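PDB 5EDL: putative HMP/thiamine permease protein YkoE from Bacillus subtilis, which probably carries thiamine or its hydroxymethylpyrimidine precursor across the membrane as the substrate-binding S component of an energy-coupling factor transporter. Local coordinates for residues A[54-57]-A[58-61]. Numbering follows the deposited sequence.
Sequences AAYM and IRKP
Arg-59 runs across the C-terminal end of helix 49-58 and gives its NE hydrogen to the carbonyl oxygen of Tyr-56, 2.8 Å from NE to O. The bond is moderately bent (N-H...O 150°), and the oxygen lies near the edge of the guanidinium group, somewhat out of its plane. Arg-59, the first residue beyond the helix, has positive phi and turns the chain toward helix 63-77, at the junction of two predicted transmembrane segments; its side chain runs extended from CG to NE, and CG passes 3.3 Å from the O atoms of both Ala-55 and Tyr-56. Two backbone bonds finish the helix: Ile-58 N reaches Ala-54 O at 2.9 Å, and Arg-59 N makes a bent, weak bond to Ala-55 O. The Tyr-56 ring, its CG anti to the backbone N (chi1 179°), travels alongside the arginine in the same direction. NH2 of Arg-59 comes 3.3 Å from Tyr-56 CE1, approaching obliquely, with ring and guanidinium planes 52° apart.

The tight side is the buried one: Ile-58 rests CB 3.3 Å from Ala-54 O and packs on Met-10 of helix 4-35, while Met-57 and Tyr-56 meet Leu-180 of helix 179-192. The looser side carries the partly exposed Lys-60 and Pro-61; the lysine leads away from the helix end to a salt bridge with Glu-6.

Glu-183 takes Arg-59 NH2 in a salt bridge, and Asp-167 binds Tyr-56 OH. With alanine at position 59, Tyr-56 O would probably lose its side-chain donor and Glu-183 this cationic mate. One cationic group thus satisfies a carbonyl at the helix terminus, probably eases the negative end of the helix dipole, and ties that terminus to helix 179-192.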
ATOM      1  N   ALA A  54      -2.059  -1.052   6.635  1.00 20.80           N
ATOM      2  CA  ALA A  54      -2.710  -0.263   7.678  1.00 26.17           C
ATOM      3  C   ALA A  54      -4.224  -0.446   7.662  1.00 24.08           C
ATOM      4  O   ALA A  54      -4.824  -0.583   8.716  1.00 21.92           O
ATOM      5  CB  ALA A  54      -2.361   1.212   7.544  1.00 21.56           C
ATOM      6  N   ALA A  55      -4.830  -0.445   6.473  1.00 23.76           N
ATOM      7  CA  ALA A  55      -6.286  -0.571   6.372  1.00 27.28           C
ATOM      8  C   ALA A  55      -6.742  -1.965   6.805  1.00 23.16           C
ATOM      9  O   ALA A  55      -7.673  -2.110   7.590  1.00 23.96           O
ATOM     10  CB  ALA A  55      -6.763  -0.278   4.952  1.00 23.49           C
ATOM     11  N   TYR A  56      -6.081  -2.982   6.267  1.00 22.75           N
ATOM     12  CA  TYR A  56      -6.438  -4.367   6.562  1.00 32.40           C
ATOM     13  C   TYR A  56      -6.236  -4.687   8.057  1.00 23.23           C
ATOM     14  O   TYR A  56      -7.035  -5.406   8.657  1.00 24.17           O
ATOM     15  CB  TYR A  56      -5.619  -5.297   5.658  1.00 23.16           C
ATOM     16  CG  TYR A  56      -5.838  -6.790   5.821  1.00 24.16           C
ATOM     17  CD1 TYR A  56      -7.037  -7.393   5.467  1.00 25.67           C
ATOM     18  CD2 TYR A  56      -4.816  -7.594   6.286  1.00 24.00           C
ATOM     19  CE1 TYR A  56      -7.219  -8.769   5.610  1.00 30.41           C
ATOM     20  CE2 TYR A  56      -4.977  -8.956   6.424  1.00 25.28           C
ATOM     21  CZ  TYR A  56      -6.176  -9.541   6.095  1.00 26.78           C
ATOM     22  OH  TYR A  56      -6.290 -10.891   6.236  1.00 28.40           O
ATOM     23  N   MET A  57      -5.203  -4.111   8.665  1.00 23.53           N
ATOM     24  CA  MET A  57      -4.938  -4.341  10.086  1.00 23.44           C
ATOM     25  C   MET A  57      -5.912  -3.599  10.986  1.00 26.64           C
ATOM     26  O   MET A  57      -6.432  -4.169  11.933  1.00 23.43           O
ATOM     27  CB  MET A  57      -3.517  -3.917  10.471  1.00 21.57           C
ATOM     28  CG  MET A  57      -2.400  -4.838  10.002  1.00 36.14           C
ATOM     29  SD  MET A  57      -0.815  -4.251  10.676  1.00 45.46           S
ATOM     30  CE  MET A  57      -1.428  -3.250  12.044  1.00 21.33           C
ATOM     31  N   ILE A  58      -6.141  -2.321  10.688  1.00 26.21           N
ATOM     32  CA  ILE A  58      -6.818  -1.432  11.624  1.00 25.30           C
ATOM     33  C   ILE A  58      -8.302  -1.288  11.302  1.00 24.44           C
ATOM     34  O   ILE A  58      -9.134  -1.235  12.205  1.00 25.28           O
ATOM     35  CB  ILE A  58      -6.141  -0.046  11.640  1.00 26.85           C
ATOM     36  CG1 ILE A  58      -4.714  -0.182  12.176  1.00 22.30           C
ATOM     37  CG2 ILE A  58      -6.968   0.944  12.452  1.00 23.87           C
ATOM     38  CD1 ILE A  58      -3.875   1.074  12.042  1.00 23.82           C
ATOM     39  N   ARG A  59      -8.610  -1.231  10.009  1.00 26.25           N
ATOM     40  CA  ARG A  59      -9.977  -1.296   9.504  1.00 26.66           C
ATOM     41  C   ARG A  59     -10.824  -0.106   9.956  1.00 29.51           C
ATOM     42  O   ARG A  59     -11.988  -0.257  10.297  1.00 28.70           O
ATOM     43  CB  ARG A  59     -10.627  -2.629   9.923  1.00 28.14           C
ATOM     44  CG  ARG A  59      -9.836  -3.833   9.400  1.00 27.72           C
ATOM     45  CD  ARG A  59     -10.545  -5.182   9.530  1.00 32.85           C
ATOM     46  NE  ARG A  59      -9.740  -6.206   8.869  1.00 28.86           N
ATOM     47  CZ  ARG A  59     -10.059  -7.485   8.758  1.00 30.11           C
ATOM     48  NH1 ARG A  59     -11.183  -7.948   9.285  1.00 31.87           N
ATOM     49  NH2 ARG A  59      -9.237  -8.310   8.124  1.00 29.84           N
ATOM     50  N   LYS A  60     -10.226   1.083   9.936  1.00 26.64           N
ATOM     51  CA  LYS A  60     -10.937   2.303  10.265  1.00 27.40           C
ATOM     52  C   LYS A  60     -10.623   3.365   9.198  1.00 26.10           C
ATOM     53  O   LYS A  60      -9.606   3.282   8.525  1.00 24.81           O
ATOM     54  CB  LYS A  60     -10.562   2.783  11.666  1.00 29.10           C
ATOM     55  CG  LYS A  60     -10.925   1.770  12.754  1.00 31.75           C
ATOM     56  CD  LYS A  60     -10.661   2.267  14.150  1.00 32.09           C
ATOM     57  CE  LYS A  60     -11.153   1.237  15.185  1.00 34.22           C
ATOM     58  NZ  LYS A  60     -10.759   1.594  16.567  1.00 36.10           N
ATOM     59  N   PRO A  61     -11.523   4.335   9.027  1.00 26.76           N
ATOM     60  CA  PRO A  61     -11.391   5.299   7.934  1.00 31.16           C
ATOM     61  C   PRO A  61     -10.113   6.117   8.062  1.00 25.29           C
ATOM     62  O   PRO A  61      -9.730   6.511   9.156  1.00 26.08           O
ATOM     63  CB  PRO A  61     -12.633   6.186   8.086  1.00 28.16           C
ATOM     64  CG  PRO A  61     -13.619   5.338   8.879  1.00 31.59           C
ATOM     65  CD  PRO A  61     -12.763   4.528   9.806  1.00 28.64           C
TER